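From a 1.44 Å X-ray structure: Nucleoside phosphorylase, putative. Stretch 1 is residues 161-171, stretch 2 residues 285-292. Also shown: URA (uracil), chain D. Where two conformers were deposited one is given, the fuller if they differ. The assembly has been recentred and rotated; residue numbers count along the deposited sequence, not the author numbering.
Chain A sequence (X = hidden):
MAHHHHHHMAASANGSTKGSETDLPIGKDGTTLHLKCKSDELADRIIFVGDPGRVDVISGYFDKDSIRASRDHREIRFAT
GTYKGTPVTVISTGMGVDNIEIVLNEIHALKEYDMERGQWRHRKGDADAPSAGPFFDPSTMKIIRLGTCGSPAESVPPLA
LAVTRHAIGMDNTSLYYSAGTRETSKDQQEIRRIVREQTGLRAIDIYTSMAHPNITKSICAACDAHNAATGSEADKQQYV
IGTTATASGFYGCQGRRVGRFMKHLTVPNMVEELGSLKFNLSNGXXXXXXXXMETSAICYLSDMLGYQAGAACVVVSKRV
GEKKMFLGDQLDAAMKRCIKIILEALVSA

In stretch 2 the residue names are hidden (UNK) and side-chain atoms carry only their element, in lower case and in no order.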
# COMPACT_ATOMS: atom_id res chain seq x y z
N LEU A 161 22.39 -6.50 6.33
CA LEU A 161 21.16 -7.25 6.06
C LEU A 161 20.46 -7.47 7.39
O LEU A 161 20.94 -8.19 8.25
CB LEU A 161 21.45 -8.58 5.37
CG LEU A 161 20.22 -9.36 4.86
CD1 LEU A 161 19.41 -8.57 3.81
CD2 LEU A 161 20.64 -10.74 4.31
N ALA A 162 19.30 -6.83 7.56
CA ALA A 162 18.55 -6.96 8.80
C ALA A 162 17.51 -8.08 8.62
O ALA A 162 16.56 -7.98 7.81
CB ALA A 162 17.88 -5.65 9.15
N VAL A 163 17.70 -9.15 9.39
CA VAL A 163 16.91 -10.36 9.28
C VAL A 163 15.84 -10.33 10.36
O VAL A 163 16.14 -10.10 11.52
CB VAL A 163 17.82 -11.60 9.47
CG1 VAL A 163 17.02 -12.90 9.31
CG2 VAL A 163 18.96 -11.55 8.49
N THR A 164 14.58 -10.53 9.96
CA THR A 164 13.45 -10.46 10.87
C THR A 164 13.33 -11.71 11.72
O THR A 164 13.39 -12.83 11.18
CB THR A 164 12.13 -10.32 10.08
OG1 THR A 164 12.17 -9.10 9.33
CG2 THR A 164 10.91 -10.31 11.03
N ARG A 165 13.24 -11.53 13.05
CA ARG A 165 12.73 -12.57 13.93
C ARG A 165 11.29 -12.19 14.27
O ARG A 165 10.39 -12.64 13.63
CB ARG A 165 13.60 -12.78 15.18
CG ARG A 165 13.20 -14.03 15.93
CD ARG A 165 14.01 -14.28 17.18
NE ARG A 165 15.41 -14.66 16.95
CZ ARG A 165 16.47 -13.92 17.28
NH1 ARG A 165 16.33 -12.72 17.84
NH2 ARG A 165 17.70 -14.38 17.05
N HIS A 166 11.08 -11.30 15.25
CA HIS A 166 9.72 -10.82 15.55
C HIS A 166 9.39 -9.59 14.72
O HIS A 166 10.28 -8.97 14.14
CB HIS A 166 9.58 -10.51 17.05
CG HIS A 166 9.80 -11.71 17.92
ND1 HIS A 166 11.03 -12.02 18.46
CD2 HIS A 166 8.96 -12.70 18.33
CE1 HIS A 166 10.94 -13.13 19.17
NE2 HIS A 166 9.69 -13.56 19.12
N ALA A 167 8.10 -9.29 14.63
CA ALA A 167 7.62 -8.14 13.89
C ALA A 167 6.60 -7.37 14.72
O ALA A 167 5.80 -7.95 15.43
CB ALA A 167 6.97 -8.59 12.61
N ILE A 168 6.65 -6.04 14.59
CA ILE A 168 5.61 -5.15 15.11
C ILE A 168 4.84 -4.59 13.94
O ILE A 168 5.42 -3.98 13.04
CB ILE A 168 6.21 -3.98 15.88
CG1 ILE A 168 7.04 -4.47 17.07
CG2 ILE A 168 5.10 -3.03 16.38
CD1 ILE A 168 8.15 -3.51 17.47
N GLY A 169 3.52 -4.82 13.93
CA GLY A 169 2.62 -4.23 12.96
C GLY A 169 2.15 -2.89 13.46
O GLY A 169 1.29 -2.82 14.32
N MET A 170 2.72 -1.82 12.92
CA MET A 170 2.21 -0.47 13.17
C MET A 170 1.10 -0.11 12.17
O MET A 170 0.39 0.88 12.35
CB MET A 170 3.34 0.55 13.09
CG MET A 170 4.54 0.18 13.97
SD MET A 170 5.83 1.45 14.04
CE MET A 170 6.35 1.45 12.32
N ASP A 171 1.03 -0.87 11.09
CA ASP A 171 -0.06 -0.83 10.15
C ASP A 171 -1.30 -1.46 10.80
O ASP A 171 -1.24 -1.92 11.95
CB ASP A 171 0.34 -1.65 8.93
CG ASP A 171 0.57 -3.11 9.30
OD1 ASP A 171 1.57 -3.43 10.00
OD2 ASP A 171 -0.30 -3.95 8.93
N UNK A 285 17.78 -11.19 24.69
CA UNK A 285 17.37 -9.81 24.45
C UNK A 285 17.27 -9.56 22.96
O UNK A 285 18.14 -9.98 22.18
c UNK A 285 18.35 -8.80 25.10
c UNK A 285 18.44 -9.06 26.59
c UNK A 285 17.91 -7.36 24.84
N UNK A 286 16.20 -8.89 22.56
CA UNK A 286 15.97 -8.52 21.17
C UNK A 286 15.71 -7.02 21.08
O UNK A 286 15.13 -6.43 22.00
c UNK A 286 13.77 -10.27 18.49
c UNK A 286 14.64 -9.17 19.08
c UNK A 286 14.78 -9.28 20.60
o UNK A 286 13.05 -10.00 17.51
o UNK A 286 13.85 -11.41 19.01
N UNK A 287 16.15 -6.41 19.99
CA UNK A 287 15.92 -4.97 19.77
C UNK A 287 15.27 -4.74 18.42
O UNK A 287 15.17 -5.66 17.60
c UNK A 287 17.23 -4.14 19.84
c UNK A 287 18.14 -4.45 18.65
c UNK A 287 17.97 -4.40 21.16
N UNK A 288 14.77 -3.53 18.21
CA UNK A 288 14.19 -3.18 16.90
C UNK A 288 15.32 -2.86 15.94
O UNK A 288 15.97 -1.82 16.04
c UNK A 288 12.08 -2.27 17.96
c UNK A 288 12.65 -1.64 15.60
c UNK A 288 13.21 -1.99 16.98
N UNK A 289 15.57 -3.77 15.00
CA UNK A 289 16.66 -3.64 14.06
C UNK A 289 16.31 -2.86 12.80
O UNK A 289 17.18 -2.31 12.15
c UNK A 289 17.19 -5.04 13.62
c UNK A 289 18.08 -5.65 14.73
o UNK A 289 16.08 -5.89 13.31
N UNK A 290 15.04 -2.85 12.40
CA UNK A 290 14.70 -2.19 11.16
C UNK A 290 13.26 -1.76 11.09
O UNK A 290 12.43 -2.24 11.85
c UNK A 290 14.40 -4.35 9.81
c UNK A 290 15.11 -3.00 9.92
o UNK A 290 14.18 -5.05 10.79
n UNK A 290 14.08 -4.73 8.57
N UNK A 291 13.00 -0.83 10.18
CA UNK A 291 11.66 -0.30 9.90
C UNK A 291 11.44 -0.35 8.39
O UNK A 291 12.31 0.10 7.63
c UNK A 291 11.80 1.32 11.84
c UNK A 291 12.07 2.77 12.27
c UNK A 291 11.50 1.17 10.34
c UNK A 291 10.11 1.72 9.98
N UNK A 292 10.30 -0.87 7.96
CA UNK A 292 9.96 -0.94 6.54
C UNK A 292 8.42 -1.04 6.40
O UNK A 292 7.67 -0.69 7.34
o UNK A 292 8.63 -3.90 7.46
o UNK A 292 9.12 -4.76 5.47
c UNK A 292 10.73 -2.06 5.83
c UNK A 292 9.40 -4.09 6.49
c UNK A 292 10.75 -3.43 6.53
N1 URA D . 12.30 1.63 3.33
C2 URA D . 11.48 2.07 4.31
O2 URA D . 10.27 1.68 4.39
N3 URA D . 11.93 2.93 5.21
C4 URA D . 13.19 3.39 5.17
O4 URA D . 13.56 4.19 6.05
C5 URA D . 14.04 2.97 4.16
C6 URA D . 13.56 2.07 3.23
O HOH W 1 13.89 -7.52 7.71

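Position 285 carries three side-chain carbons, one bearing the other two. Its CA-to-CB bond points away from stretch 1 and the group stays exposed, touching nothing there. A fork at CB with no heteroatom is valine: Val285.

Position 286 has three carbons in a row, the last carrying two oxygens. The bond from CA to CB points toward stretch 1, and the carboxylate arrives where the chain turns its corner at Arg165 and His166. This length and this ending make it Glu286. Glu286 OE1 lies 3.0 Å from Arg165 NH1 in a salt bridge that is also a hydrogen bond, and OE1 sits at the edge of the guanidinium, near its plane. His166 ND1 donates to Glu286 OE2 at 3.0 Å, and weakly to Glu286 OE1 at 2.9 Å. The backbone takes part as well: His166 N reaches Glu286 OE2 at 3.3 Å. With chi1 and chi2 both t, the side chain is extended enough to bring its charge to the corner.

Position 287 again shows a three-carbon fork, but it is out of reach of stretch 1 and partly exposed. It is Val287, a spacer as far as this contact is concerned.

At 288 the same three-carbon fork is buried and set sideways to stretch 1, and one of its methyls meets Ile168. The fork makes it Val288, with Val288 CG2 4.2 Å from Ile168 CD1.

Position 289 has a CB carrying one oxygen and one carbon. Its CA-to-CB bond points toward stretch 1, yet the side chain makes no close contact there. The pattern is that of threonine, Thr289, and Thr289 CA is 6.5 Å from Ala162 CA.

Position 290 has two carbons, the second bearing one oxygen and one nitrogen. Its CA-to-CB bond points toward stretch 1, and the second carbon meets Ala162. The amide makes it Asn290, whose CG packs 3.8 Å from Ala162 CB. Asn290 OD1 accepts a hydrogen bond from Thr289 OG1 at 3.3 Å, while Asn290 ND2 donates to the O of water 1 at 2.9 Å. The O of water 1 also donates to Ala162 O at 2.7 Å and hydrogen-bonds Thr164 OG1 at 2.8 Å, tying the amide to the strand that holds Ala162.

Position 291 holds four carbons, forked at the first, with one arm two carbons long; a branch carbon meets Met170. It is Ile291, and Ile291 CG2 lies 4.4 Å from Met170 CE, a loose apolar touch.

Position 292 has three carbons and a terminal pair of oxygens. CB points away from stretch 1, although the end comes nearer without touching it. It is Glu292, and Glu292 CA lies 3.4 Å from URA O2.

The contact is small, 381 Å² in all, and its polar centre is one buried carboxylate. Glu286 answers a cation, an imidazole and a backbone NH at a turn, so a single side chain fastens the corner. Beyond it, the water-linked amide and two apolar touches complete the fit. The rule to take away is concentrated polarity at the bend, with modest packing at Ala162, Ile168 and Met170.

Stretch 2 (285-292) VEVVTNIE
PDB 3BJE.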